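Local coordinates for TRAP-type transporter, periplasmic component (Cupriavidus necator, PDB 4P8B), which binds (S)-2-acetolactate as a periplasmic solute-binding protein and probably delivers it to a TRAP-type membrane transporter, at residues 50-55 with 262-267; 162-167 with 233-238; 225-230 with 295-300; 244-249 with 269-274. All coordinates share one frame; numbering follows the deposited sequence.

Contact 1: 50-55 with 262-267; sequences EIWADL and EIVKQA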
loop_
_atom_site.group_PDB
_atom_site.type_symbol
_atom_site.label_atom_id
_atom_site.label_comp_id
_atom_site.label_asym_id
_atom_site.label_seq_id
_atom_site.Cartn_x
_atom_site.Cartn_y
_atom_site.Cartn_z
ATOM N N GLU A 50 9.070 8.189 10.058
ATOM C CA GLU A 50 9.899 9.191 10.724
ATOM C C GLU A 50 9.182 9.735 11.951
ATOM O O GLU A 50 9.786 9.877 13.013
ATOM C CB GLU A 50 10.168 10.313 9.731
ATOM C CG GLU A 50 11.166 11.380 10.104
ATOM C CD GLU A 50 11.440 12.280 8.894
ATOM O OE1 GLU A 50 10.600 13.159 8.602
ATOM O OE2 GLU A 50 12.465 12.083 8.206
ATOM N N ILE A 51 7.901 10.053 11.814
ATOM C CA ILE A 51 7.127 10.584 12.935
ATOM C C ILE A 51 7.070 9.549 14.052
ATOM O O ILE A 51 7.243 9.880 15.232
ATOM C CB ILE A 51 5.699 10.972 12.496
ATOM C CG1 ILE A 51 5.757 12.168 11.540
ATOM C CG2 ILE A 51 4.794 11.284 13.701
ATOM C CD1 ILE A 51 4.465 12.444 10.767
ATOM N N TRP A 52 6.861 8.288 13.697
ATOM C CA TRP A 52 6.802 7.232 14.694
ATOM C C TRP A 52 8.123 7.178 15.450
ATOM O O TRP A 52 8.147 7.158 16.687
ATOM C CB TRP A 52 6.534 5.898 14.003
ATOM C CG TRP A 52 6.289 4.747 14.936
ATOM C CD1 TRP A 52 5.927 4.796 16.257
ATOM C CD2 TRP A 52 6.393 3.367 14.600
ATOM N NE1 TRP A 52 5.793 3.515 16.752
ATOM C CE2 TRP A 52 6.078 2.620 15.754
ATOM C CE3 TRP A 52 6.716 2.682 13.423
ATOM C CZ2 TRP A 52 6.071 1.231 15.761
ATOM C CZ3 TRP A 52 6.706 1.304 13.433
ATOM C CH2 TRP A 52 6.372 0.589 14.592
ATOM N N ALA A 53 9.224 7.144 14.714
ATOM C CA ALA A 53 10.541 7.046 15.336
ATOM C C ALA A 53 10.807 8.230 16.251
ATOM O O ALA A 53 11.292 8.046 17.379
ATOM C CB ALA A 53 11.600 6.948 14.254
ATOM N N ASP A 54 10.479 9.436 15.797
ATOM C CA ASP A 54 10.720 10.652 16.578
ATOM C C ASP A 54 9.871 10.633 17.842
ATOM O O ASP A 54 10.350 10.981 18.927
ATOM C CB ASP A 54 10.426 11.930 15.778
ATOM C CG ASP A 54 11.378 12.147 14.610
ATOM O OD1 ASP A 54 12.410 11.454 14.533
ATOM O OD2 ASP A 54 11.096 13.034 13.773
ATOM N N LEU A 55 8.614 10.214 17.743
ATOM C CA LEU A 55 7.761 10.225 18.925
ATOM C C LEU A 55 8.225 9.193 19.943
ATOM O O LEU A 55 8.175 9.438 21.149
ATOM C CB LEU A 55 6.311 9.944 18.546
ATOM C CG LEU A 55 5.566 11.044 17.791
ATOM C CD1 LEU A 55 4.151 10.572 17.443
ATOM C CD2 LEU A 55 5.494 12.345 18.587
ATOM N N GLU A 262 3.506 0.281 25.617
ATOM C CA GLU A 262 2.394 1.222 25.532
ATOM C C GLU A 262 2.788 2.514 24.812
ATOM O O GLU A 262 2.048 3.023 23.961
ATOM C CB GLU A 262 1.864 1.552 26.929
ATOM C CG GLU A 262 0.691 2.489 26.897
ATOM C CD GLU A 262 -0.409 1.983 25.994
ATOM O OE1 GLU A 262 -0.602 0.749 25.941
ATOM O OE2 GLU A 262 -1.066 2.810 25.323
ATOM N N ILE A 263 3.950 3.055 25.145
ATOM C CA ILE A 263 4.460 4.249 24.481
ATOM C C ILE A 263 4.636 4.029 22.971
ATOM O O ILE A 263 4.214 4.851 22.161
ATOM C CB ILE A 263 5.799 4.667 25.077
ATOM C CG1 ILE A 263 5.580 5.074 26.529
ATOM C CG2 ILE A 263 6.409 5.824 24.292
ATOM C CD1 ILE A 263 5.093 6.479 26.692
ATOM N N VAL A 264 5.254 2.918 22.601
ATOM C CA VAL A 264 5.528 2.640 21.198
ATOM C C VAL A 264 4.229 2.450 20.403
ATOM O O VAL A 264 4.116 2.942 19.269
ATOM C CB VAL A 264 6.466 1.426 21.043
ATOM C CG1 VAL A 264 6.630 1.063 19.561
ATOM C CG2 VAL A 264 7.832 1.747 21.640
ATOM N N LYS A 265 3.261 1.762 20.999
ATOM C CA LYS A 265 1.955 1.563 20.394
ATOM C C LYS A 265 1.243 2.888 20.216
ATOM O O LYS A 265 0.763 3.178 19.130
ATOM C CB LYS A 265 1.105 0.612 21.235
ATOM C CG LYS A 265 -0.293 0.388 20.672
ATOM C CD LYS A 265 -0.959 -0.802 21.342
ATOM C CE LYS A 265 -2.280 -1.147 20.672
ATOM N NZ LYS A 265 -2.807 -2.474 21.111
ATOM N N GLN A 266 1.168 3.719 21.250
ATOM C CA GLN A 266 0.469 4.995 21.089
ATOM C C GLN A 266 1.184 5.894 20.071
ATOM O O GLN A 266 0.551 6.658 19.333
ATOM C CB GLN A 266 0.313 5.719 22.430
ATOM C CG GLN A 266 -0.499 6.996 22.331
ATOM C CD GLN A 266 -1.932 6.737 21.883
ATOM O OE1 GLN A 266 -2.616 5.883 22.437
ATOM N NE2 GLN A 266 -2.386 7.476 20.873
ATOM N N ALA A 267 2.504 5.809 20.026
ATOM C CA ALA A 267 3.263 6.580 19.056
ATOM C C ALA A 267 2.929 6.129 17.629
ATOM O O ALA A 267 2.802 6.964 16.728
ATOM C CB ALA A 267 4.751 6.463 19.325
#

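Contact 2: 162-167 with 233-238; sequences REIRKP and FVTTWG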
loop_
_atom_site.group_PDB
_atom_site.type_symbol
_atom_site.label_atom_id
_atom_site.label_comp_id
_atom_site.label_asym_id
_atom_site.label_seq_id
_atom_site.Cartn_x
_atom_site.Cartn_y
_atom_site.Cartn_z
ATOM N N ARG A 162 -1.146 5.718 -24.036
ATOM C CA ARG A 162 -2.504 6.118 -24.405
ATOM C C ARG A 162 -3.420 6.198 -23.212
ATOM O O ARG A 162 -3.175 5.630 -22.152
ATOM C CB ARG A 162 -3.095 5.130 -25.427
ATOM C CG ARG A 162 -3.179 3.696 -24.911
ATOM C CD ARG A 162 -3.781 2.763 -25.966
ATOM N NE ARG A 162 -3.752 1.353 -25.582
ATOM C CZ ARG A 162 -2.705 0.538 -25.717
ATOM N NH1 ARG A 162 -1.555 0.979 -26.223
ATOM N NH2 ARG A 162 -2.801 -0.729 -25.333
ATOM N N GLU A 163 -4.524 6.896 -23.406
ATOM C CA GLU A 163 -5.557 6.990 -22.391
ATOM C C GLU A 163 -6.227 5.641 -22.141
ATOM O O GLU A 163 -6.514 4.909 -23.088
ATOM C CB GLU A 163 -6.586 8.006 -22.858
ATOM C CG GLU A 163 -7.717 8.179 -21.892
ATOM C CD GLU A 163 -8.715 9.231 -22.328
ATOM O OE1 GLU A 163 -8.972 9.366 -23.549
ATOM O OE2 GLU A 163 -9.250 9.946 -21.455
ATOM N N ILE A 164 -6.459 5.317 -20.874
ATOM C CA ILE A 164 -7.188 4.110 -20.491
ATOM C C ILE A 164 -8.596 4.472 -20.012
ATOM O O ILE A 164 -8.783 5.155 -18.993
ATOM C CB ILE A 164 -6.448 3.347 -19.379
ATOM C CG1 ILE A 164 -5.072 2.905 -19.855
ATOM C CG2 ILE A 164 -7.279 2.169 -18.893
ATOM C CD1 ILE A 164 -4.277 2.142 -18.787
ATOM N N ARG A 165 -9.601 4.073 -20.787
ATOM C CA ARG A 165 -10.988 4.277 -20.390
ATOM C C ARG A 165 -11.756 2.971 -20.239
ATOM O O ARG A 165 -12.836 2.962 -19.661
ATOM C CB ARG A 165 -11.712 5.146 -21.422
ATOM C CG ARG A 165 -11.148 6.553 -21.634
ATOM C CD ARG A 165 -12.196 7.489 -22.302
ATOM N NE ARG A 165 -13.233 7.798 -21.317
ATOM C CZ ARG A 165 -13.203 8.848 -20.493
ATOM N NH1 ARG A 165 -12.239 9.761 -20.587
ATOM N NH2 ARG A 165 -14.154 9.005 -19.577
ATOM N N LYS A 166 -11.242 1.878 -20.792
ATOM C CA LYS A 166 -11.978 0.616 -20.813
ATOM C C LYS A 166 -10.973 -0.522 -20.891
ATOM O O LYS A 166 -9.811 -0.310 -21.261
ATOM C CB LYS A 166 -12.941 0.567 -22.015
ATOM C CG LYS A 166 -12.245 0.698 -23.372
ATOM C CD LYS A 166 -13.256 0.765 -24.511
ATOM C CE LYS A 166 -12.584 0.901 -25.861
ATOM N NZ LYS A 166 -11.852 2.175 -26.011
ATOM N N PRO A 167 -11.398 -1.742 -20.526
ATOM C CA PRO A 167 -10.419 -2.827 -20.431
ATOM C C PRO A 167 -9.648 -3.045 -21.721
ATOM O O PRO A 167 -8.455 -3.347 -21.702
ATOM C CB PRO A 167 -11.287 -4.036 -20.095
ATOM C CG PRO A 167 -12.385 -3.462 -19.290
ATOM C CD PRO A 167 -12.691 -2.126 -19.936
ATOM N N PHE A 233 -0.092 9.601 -18.896
ATOM C CA PHE A 233 -1.524 9.282 -18.873
ATOM C C PHE A 233 -1.798 8.616 -17.541
ATOM O O PHE A 233 -1.038 7.733 -17.122
ATOM C CB PHE A 233 -1.859 8.300 -19.981
ATOM C CG PHE A 233 -1.667 8.853 -21.359
ATOM C CD1 PHE A 233 -2.690 9.515 -22.012
ATOM C CD2 PHE A 233 -0.443 8.721 -22.010
ATOM C CE1 PHE A 233 -2.510 10.018 -23.290
ATOM C CE2 PHE A 233 -0.254 9.240 -23.281
ATOM C CZ PHE A 233 -1.303 9.875 -23.931
ATOM N N VAL A 234 -2.851 9.047 -16.851
ATOM C CA VAL A 234 -3.310 8.422 -15.621
ATOM C C VAL A 234 -4.818 8.258 -15.679
ATOM O O VAL A 234 -5.511 9.160 -16.116
ATOM C CB VAL A 234 -2.992 9.321 -14.399
ATOM C CG1 VAL A 234 -3.711 8.823 -13.143
ATOM C CG2 VAL A 234 -1.507 9.410 -14.163
ATOM N N THR A 235 -5.317 7.112 -15.211
ATOM C CA THR A 235 -6.758 6.934 -14.998
ATOM C C THR A 235 -7.015 6.662 -13.540
ATOM O O THR A 235 -6.431 5.758 -12.959
ATOM C CB THR A 235 -7.298 5.806 -15.853
ATOM O OG1 THR A 235 -7.145 6.186 -17.210
ATOM C CG2 THR A 235 -8.801 5.551 -15.583
ATOM N N THR A 236 -7.885 7.481 -12.952
ATOM C CA THR A 236 -8.124 7.393 -11.525
ATOM C C THR A 236 -9.197 6.349 -11.203
ATOM O O THR A 236 -10.204 6.651 -10.542
ATOM C CB THR A 236 -8.539 8.747 -10.974
ATOM O OG1 THR A 236 -9.692 9.205 -11.688
ATOM C CG2 THR A 236 -7.386 9.764 -11.096
ATOM N N TRP A 237 -8.991 5.132 -11.673
ATOM C CA TRP A 237 -9.972 4.053 -11.522
ATOM C C TRP A 237 -10.151 3.525 -10.105
ATOM O O TRP A 237 -11.137 2.845 -9.846
ATOM C CB TRP A 237 -9.612 2.920 -12.449
ATOM C CG TRP A 237 -8.304 2.199 -12.191
ATOM C CD1 TRP A 237 -7.287 2.553 -11.336
ATOM C CD2 TRP A 237 -7.889 0.989 -12.817
ATOM N NE1 TRP A 237 -6.271 1.639 -11.424
ATOM C CE2 TRP A 237 -6.615 0.660 -12.312
ATOM C CE3 TRP A 237 -8.471 0.154 -13.784
ATOM C CZ2 TRP A 237 -5.943 -0.482 -12.709
ATOM C CZ3 TRP A 237 -7.801 -0.970 -14.175
ATOM C CH2 TRP A 237 -6.537 -1.278 -13.646
ATOM N N GLY A 238 -9.252 3.835 -9.185
ATOM C CA GLY A 238 -9.405 3.417 -7.803
ATOM C C GLY A 238 -9.544 1.920 -7.630
ATOM O O GLY A 238 -10.273 1.487 -6.714
HETATM O O HOH W 1 -5.138 6.959 -18.804
#

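Contact 3: 225-230 with 295-300; sequences KLYTVG and EAHGVK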
loop_
_atom_site.group_PDB
_atom_site.type_symbol
_atom_site.label_atom_id
_atom_site.label_comp_id
_atom_site.label_asym_id
_atom_site.label_seq_id
_atom_site.Cartn_x
_atom_site.Cartn_y
_atom_site.Cartn_z
ATOM N N LYS A 225 7.752 11.844 -8.894
ATOM C CA LYS A 225 7.740 12.597 -10.154
ATOM C C LYS A 225 7.647 11.666 -11.348
ATOM O O LYS A 225 8.426 11.784 -12.301
ATOM C CB LYS A 225 8.973 13.488 -10.250
ATOM C CG LYS A 225 9.068 14.485 -9.135
ATOM C CD LYS A 225 10.143 15.511 -9.391
ATOM C CE LYS A 225 10.057 16.643 -8.383
ATOM N NZ LYS A 225 10.393 16.193 -7.006
ATOM N N LEU A 226 6.642 10.782 -11.350
ATOM C CA LEU A 226 6.658 9.692 -12.335
ATOM C C LEU A 226 6.409 10.189 -13.750
ATOM O O LEU A 226 6.757 9.511 -14.705
ATOM C CB LEU A 226 5.680 8.581 -11.959
ATOM C CG LEU A 226 6.098 7.796 -10.716
ATOM C CD1 LEU A 226 5.109 6.634 -10.524
ATOM C CD2 LEU A 226 7.491 7.259 -10.809
ATOM N N TYR A 227 5.868 11.396 -13.879
ATOM C CA TYR A 227 5.737 12.017 -15.193
ATOM C C TYR A 227 7.091 12.236 -15.853
ATOM O O TYR A 227 7.160 12.391 -17.061
ATOM C CB TYR A 227 4.967 13.349 -15.124
ATOM C CG TYR A 227 5.401 14.237 -13.994
ATOM C CD1 TYR A 227 6.452 15.143 -14.135
ATOM C CD2 TYR A 227 4.773 14.150 -12.760
ATOM C CE1 TYR A 227 6.846 15.935 -13.059
ATOM C CE2 TYR A 227 5.153 14.932 -11.705
ATOM C CZ TYR A 227 6.182 15.819 -11.844
ATOM O OH TYR A 227 6.548 16.602 -10.772
ATOM N N THR A 228 8.175 12.270 -15.083
ATOM C CA THR A 228 9.515 12.420 -15.642
ATOM C C THR A 228 10.085 11.114 -16.183
ATOM O O THR A 228 11.125 11.124 -16.851
ATOM C CB THR A 228 10.522 13.037 -14.652
ATOM O OG1 THR A 228 10.827 12.106 -13.602
ATOM C CG2 THR A 228 9.975 14.342 -14.078
ATOM N N VAL A 229 9.405 10.007 -15.913
ATOM C CA VAL A 229 9.777 8.704 -16.470
ATOM C C VAL A 229 8.600 8.125 -17.262
ATOM O O VAL A 229 8.223 6.958 -17.114
ATOM C CB VAL A 229 10.324 7.730 -15.403
ATOM C CG1 VAL A 229 11.730 8.182 -14.957
ATOM C CG2 VAL A 229 9.397 7.613 -14.219
ATOM N N GLY A 230 8.034 8.990 -18.095
ATOM C CA GLY A 230 7.087 8.597 -19.119
ATOM C C GLY A 230 5.644 8.483 -18.720
ATOM O O GLY A 230 4.822 8.191 -19.581
ATOM N N GLU A 295 -1.801 17.345 -13.676
ATOM C CA GLU A 295 -2.136 17.859 -15.009
ATOM C C GLU A 295 -1.191 19.004 -15.406
ATOM O O GLU A 295 -0.732 19.101 -16.556
ATOM C CB GLU A 295 -3.586 18.347 -15.070
ATOM C CG GLU A 295 -4.611 17.235 -14.970
ATOM C CD GLU A 295 -6.019 17.758 -14.753
ATOM O OE1 GLU A 295 -6.193 18.979 -14.505
ATOM O OE2 GLU A 295 -6.950 16.932 -14.818
ATOM N N ALA A 296 -0.886 19.878 -14.452
ATOM C CA ALA A 296 -0.021 21.021 -14.690
ATOM C C ALA A 296 1.397 20.615 -15.113
ATOM O O ALA A 296 2.091 21.406 -15.754
ATOM C CB ALA A 296 0.026 21.920 -13.444
ATOM N N HIS A 297 1.803 19.394 -14.794
ATOM C CA HIS A 297 3.098 18.850 -15.193
ATOM C C HIS A 297 3.030 18.102 -16.522
ATOM O O HIS A 297 3.977 17.421 -16.920
ATOM C CB HIS A 297 3.615 17.891 -14.100
ATOM C CG HIS A 297 4.130 18.590 -12.882
ATOM N ND1 HIS A 297 5.341 19.243 -12.863
ATOM C CD2 HIS A 297 3.606 18.730 -11.641
ATOM C CE1 HIS A 297 5.544 19.756 -11.662
ATOM N NE2 HIS A 297 4.502 19.469 -10.904
ATOM N N GLY A 298 1.903 18.214 -17.211
ATOM C CA GLY A 298 1.759 17.595 -18.515
ATOM C C GLY A 298 1.158 16.199 -18.462
ATOM O O GLY A 298 1.326 15.398 -19.369
ATOM N N VAL A 299 0.423 15.897 -17.403
ATOM C CA VAL A 299 -0.237 14.596 -17.293
ATOM C C VAL A 299 -1.706 14.661 -17.698
ATOM O O VAL A 299 -2.457 15.494 -17.195
ATOM C CB VAL A 299 -0.127 14.064 -15.864
ATOM C CG1 VAL A 299 -0.784 12.694 -15.736
ATOM C CG2 VAL A 299 1.330 13.973 -15.450
ATOM N N LYS A 300 -2.105 13.809 -18.637
ATOM C CA LYS A 300 -3.516 13.696 -18.996
ATOM C C LYS A 300 -4.188 12.745 -18.017
ATOM O O LYS A 300 -3.929 11.555 -18.038
ATOM C CB LYS A 300 -3.700 13.163 -20.406
ATOM C CG LYS A 300 -5.145 13.131 -20.826
ATOM C CD LYS A 300 -5.311 12.654 -22.254
ATOM C CE LYS A 300 -6.778 12.599 -22.624
ATOM N NZ LYS A 300 -7.244 13.961 -22.969
#

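Contact 4: 244-249 with 269-274; sequences LIFVVN and VDAGKQ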
loop_
_atom_site.group_PDB
_atom_site.type_symbol
_atom_site.label_atom_id
_atom_site.label_comp_id
_atom_site.label_asym_id
_atom_site.label_seq_id
_atom_site.Cartn_x
_atom_site.Cartn_y
_atom_site.Cartn_z
ATOM N N LEU A 244 -1.257 0.834 5.046
ATOM C CA LEU A 244 0.004 0.489 5.674
ATOM C C LEU A 244 -0.264 -0.043 7.053
ATOM O O LEU A 244 -1.269 0.301 7.661
ATOM C CB LEU A 244 0.917 1.717 5.772
ATOM C CG LEU A 244 1.210 2.479 4.491
ATOM C CD1 LEU A 244 2.006 3.742 4.781
ATOM C CD2 LEU A 244 1.911 1.597 3.472
ATOM N N ILE A 245 0.660 -0.851 7.571
ATOM C CA ILE A 245 0.585 -1.336 8.941
ATOM C C ILE A 245 1.922 -1.090 9.625
ATOM O O ILE A 245 2.994 -1.377 9.078
ATOM C CB ILE A 245 0.225 -2.838 9.012
ATOM C CG1 ILE A 245 -1.049 -3.108 8.200
ATOM C CG2 ILE A 245 0.046 -3.280 10.460
ATOM C CD1 ILE A 245 -1.432 -4.586 8.142
ATOM N N PHE A 246 1.816 -0.547 10.837
ATOM C CA PHE A 246 2.939 -0.295 11.734
ATOM C C PHE A 246 3.120 -1.560 12.579
ATOM O O PHE A 246 2.174 -1.964 13.279
ATOM C CB PHE A 246 2.620 0.905 12.653
ATOM C CG PHE A 246 2.544 2.242 11.960
ATOM C CD1 PHE A 246 1.522 2.535 11.090
ATOM C CD2 PHE A 246 3.499 3.225 12.220
ATOM C CE1 PHE A 246 1.460 3.750 10.478
ATOM C CE2 PHE A 246 3.434 4.445 11.603
ATOM C CZ PHE A 246 2.432 4.711 10.740
ATOM N N VAL A 247 4.298 -2.179 12.554
ATOM C CA VAL A 247 4.505 -3.454 13.242
ATOM C C VAL A 247 5.859 -3.528 13.913
ATOM O O VAL A 247 6.793 -2.823 13.553
ATOM C CB VAL A 247 4.427 -4.662 12.271
ATOM C CG1 VAL A 247 3.096 -4.717 11.561
ATOM C CG2 VAL A 247 5.576 -4.624 11.264
ATOM N N VAL A 248 5.947 -4.401 14.910
ATOM C CA VAL A 248 7.192 -4.662 15.626
ATOM C C VAL A 248 7.376 -6.168 15.671
ATOM O O VAL A 248 6.425 -6.914 15.891
ATOM C CB VAL A 248 7.132 -4.100 17.061
ATOM C CG1 VAL A 248 8.444 -4.381 17.815
ATOM C CG2 VAL A 248 6.864 -2.631 17.046
ATOM N N ASN A 249 8.605 -6.628 15.480
ATOM C CA ASN A 249 8.931 -8.035 15.701
ATOM C C ASN A 249 8.544 -8.485 17.132
ATOM O O ASN A 249 8.700 -7.720 18.057
ATOM C CB ASN A 249 10.427 -8.254 15.438
ATOM C CG ASN A 249 10.938 -9.585 15.989
ATOM O OD1 ASN A 249 11.252 -9.710 17.181
ATOM N ND2 ASN A 249 10.996 -10.593 15.134
ATOM N N VAL A 269 0.016 4.783 16.744
ATOM C CA VAL A 269 -1.342 5.270 16.508
ATOM C C VAL A 269 -1.342 6.743 16.094
ATOM O O VAL A 269 -2.003 7.123 15.124
ATOM C CB VAL A 269 -2.201 5.045 17.769
ATOM C CG1 VAL A 269 -3.537 5.810 17.690
ATOM C CG2 VAL A 269 -2.423 3.550 17.955
ATOM N N ASP A 270 -0.569 7.562 16.809
ATOM C CA ASP A 270 -0.439 8.988 16.495
ATOM C C ASP A 270 0.199 9.209 15.125
ATOM O O ASP A 270 -0.275 10.021 14.317
ATOM C CB ASP A 270 0.394 9.710 17.560
ATOM C CG ASP A 270 -0.294 9.767 18.904
ATOM O OD1 ASP A 270 -1.506 9.473 18.962
ATOM O OD2 ASP A 270 0.384 10.103 19.908
ATOM N N ALA A 271 1.263 8.466 14.855
ATOM C CA ALA A 271 1.928 8.567 13.553
ATOM C C ALA A 271 1.013 8.139 12.411
ATOM O O ALA A 271 1.012 8.753 11.343
ATOM C CB ALA A 271 3.172 7.739 13.549
ATOM N N GLY A 272 0.242 7.076 12.626
ATOM C CA GLY A 272 -0.649 6.568 11.602
ATOM C C GLY A 272 -1.723 7.575 11.234
ATOM O O GLY A 272 -2.013 7.774 10.048
ATOM N N LYS A 273 -2.302 8.235 12.228
ATOM C CA LYS A 273 -3.322 9.238 11.941
ATOM C C LYS A 273 -2.733 10.392 11.156
ATOM O O LYS A 273 -3.340 10.854 10.182
ATOM C CB LYS A 273 -3.980 9.772 13.216
ATOM C CG LYS A 273 -5.001 8.849 13.839
ATOM C CD LYS A 273 -5.730 9.523 14.995
ATOM C CE LYS A 273 -4.804 9.759 16.175
ATOM N NZ LYS A 273 -5.574 9.890 17.443
ATOM N N GLN A 274 -1.575 10.879 11.582
ATOM C CA GLN A 274 -0.903 11.945 10.841
ATOM C C GLN A 274 -0.583 11.501 9.430
ATOM O O GLN A 274 -0.768 12.256 8.461
ATOM C CB GLN A 274 0.377 12.363 11.555
ATOM C CG GLN A 274 0.125 13.150 12.826
ATOM C CD GLN A 274 1.401 13.670 13.434
ATOM O OE1 GLN A 274 2.244 14.231 12.734
ATOM N NE2 GLN A 274 1.576 13.445 14.729
#

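Contact 1: 50-55 with 262-267
Trp52 reaches from helix 44-59 to Val264 and Ala267 of helix 258-279, joining two antiparallel helices of the alpha/beta lobe built on the five-stranded sheet of this periplasmic binding fold. The local axes run at 149° and come within 9.3 Å of each other, and the closest backbone pairing is that of Trp52 with Ala267.

One polar bond crosses the interface. Trp52 NE1 donates to the carbonyl oxygen Val264 O over 3.1 Å, with an N-H...O angle of 154°. The acceptor lies at the indole edge but somewhat out of the ring plane, and the N-H itself comes in tilted from the plane of the carbonyl, so the bond is sound without being ideally straight. It satisfies the indole N-H within a buried interface and limits rotation of the ring. The side chain gets there because CG stands anti to the backbone N (chi1 -173°), which carries the indole across to the neighbouring helix.

The rest is van der Waals packing. Val264 CG1 lies 3.8 Å from Trp52 CZ2, on the benzo part of the indole, while Ala267 CB approaches the pyrrole edge in the ring plane, 3.7 Å from Trp52 CD1. A single methyl at Ala267 therefore leaves room for the bulky indole between the helices. Val56, one turn further on, also touches both Val264 and Ala267. Leu55 meets the Ala267 methyl from a second direction, roughly at right angles to Trp52, its CB 3.9 Å from Ala267 CB and its CD1 3.9 Å from Ala267 O.

Contact 2: 162-167 with 233-238
The Phe233 ring has the backbone of Arg162 over one face: Arg162 C stands 3.6 Å above its plane, displaced toward the rim, and Glu163 N comes obliquely to within 3.5 Å of Phe233 CD1. Within the loop itself, Arg165 NH1 meets Glu163 OE2 at 3.1 Å in a salt bridge that strikes the carboxylate from above its plane, 51° out of it, while Thr302 OG1 is a second partner of that oxygen.

Segment 162-167 leads from strand 156-159 toward strand 174-177. Its start runs alongside strand 233-235 in the same direction, against the face from which Phe233 and Thr235 project; this is an inner strand of the four-stranded mixed sheet in the second lobe of the binding protein. Strand alternation sets the pattern: Phe233 and Thr235 point their CB atoms at the loop and Val234 points its own away. Beyond the strand, Thr236 is the centre of an inverse gamma turn. The side chain of Thr235 is about 11 Å from that of Arg155, which binds acetolactate.

The hydroxyl of Thr235 ties the loop down at Ile164. Its OG1 lies beside its own backbone N (chi1 -64°), leaving the CG2 methyl to rest against the same Ile164 carbonyl. OG1 donates to Ile164 O over 2.6 Å, in the carbonyl plane and on a lone pair, with a C=O...O angle of 133°. A water completes the link, accepting from Ile164 N at 3.0 Å and donating to Thr235 OG1 at 2.7 Å.

Contact 3: 225-230 with 295-300
Tyr227 leaves its backbone with CG in the crowded position between N and the carbonyl carbon (chi1 45°), which stands the ring up against His297 and Val299. At the root, Tyr227 CB touches the methyl Val299 CG2 at 3.7 Å. Next along, the ring lies beneath His297 CB, which sits 3.8 Å from the centroid and only 5° off the normal, a CH-pi contact. Further out, Tyr227 CE1 meets His297 ND1 at 3.6 Å and Tyr227 CZ meets His297 CG at the same distance. At the tip, the OH lies 3.4 Å above the imidazole plane, over its centre. The two rings thus form an offset stack, with centroids 4.4 Å apart and planes inclined by 14°. The opposite face of the tyrosine has its own neighbour, Lys225 C, placed toward the rim.

Both sides are turns. Lys225 ends helix 218-223 in a Schellman motif and leads into the short 3-10 segment 226-228, where Lys225 O accepts from both the N and the OG1 of Thr228. On the other side, a type I turn from Glu295 to Gly298 carries His297 at its third position, just ahead of strand 300-302. Phe221 touches both Tyr227 and Val299 from helix 218-223.

No hydrogen bond joins the two segments, so dispersion between the rings and the valine methyl probably supplies most of the attraction. With the phenol oxygen poised over the imidazole centre rather than at a ring N, a protonated His297 would probably be favoured by it, although His297 is solvent-exposed and the effect is likely to be modest.

Contact 4: 244-249 with 269-274
Next to Ala271 and Gly272, where Phe246 makes contact, both carboxylate oxygens of Asp270 are gripped: OD2 by a salt bridge to Arg59 NH1, OD1 by a hydrogen bond from Gln266 NE2. The bridge to Arg59 ties helix 258-279 to helix 44-59, while the Gln266 bond stays within the helix. No hydrogen bond joins the helix and strand segments; the contact is van der Waals packing. Phe246 CE1 lies 3.7 Å from Gly272 CA, and Phe246 CZ is equally near Gly272 N. On the other side of the ring tip, Phe246 CE2 meets the methyl Ala271 CB at 3.8 Å, both oblique to the ring. Having no side chain, Gly272 lets the phenyl tip rest directly on the helix backbone.

The pairing is a strand followed by a helix returning over the sheet. Strand 241-249 of the five-stranded sheet ends at Asn249, which N-caps helix 250-255 with its OD1 accepting from Ile252 N, and helix 258-279 then packs back on the strand. With CG beside the backbone N (chi1 -68°), the Phe246 ring stands off the sheet toward that helix. The ring also meets the Trp52 indole edge-to-face, and Val95 and Ala148 on the neighbouring strands touch its side chain.

How the contacts relate
The four contacts form two groups, one in each lobe. Contacts 1 and 4 have centres about 8 Å apart, share helix 258-279, and touch through Trp52 and Phe246, forming one core on the five-stranded sheet. Contacts 2 and 3, centres about 14 Å apart, meet where strand 233-235 pairs with strand 300-302, Val234 N lying 3.0 Å from Lys300 O. Between groups the centres are about 31 to 38 Å apart. The chain runs from 50-55 in one lobe to 162-167, 225-230 and 233-238 in the other, back to 244-249, 262-267 and 269-274, then out to 295-300, passing between lobes three times. Such two-lobed solute-binding proteins probably close around ligand in the cleft between the lobes.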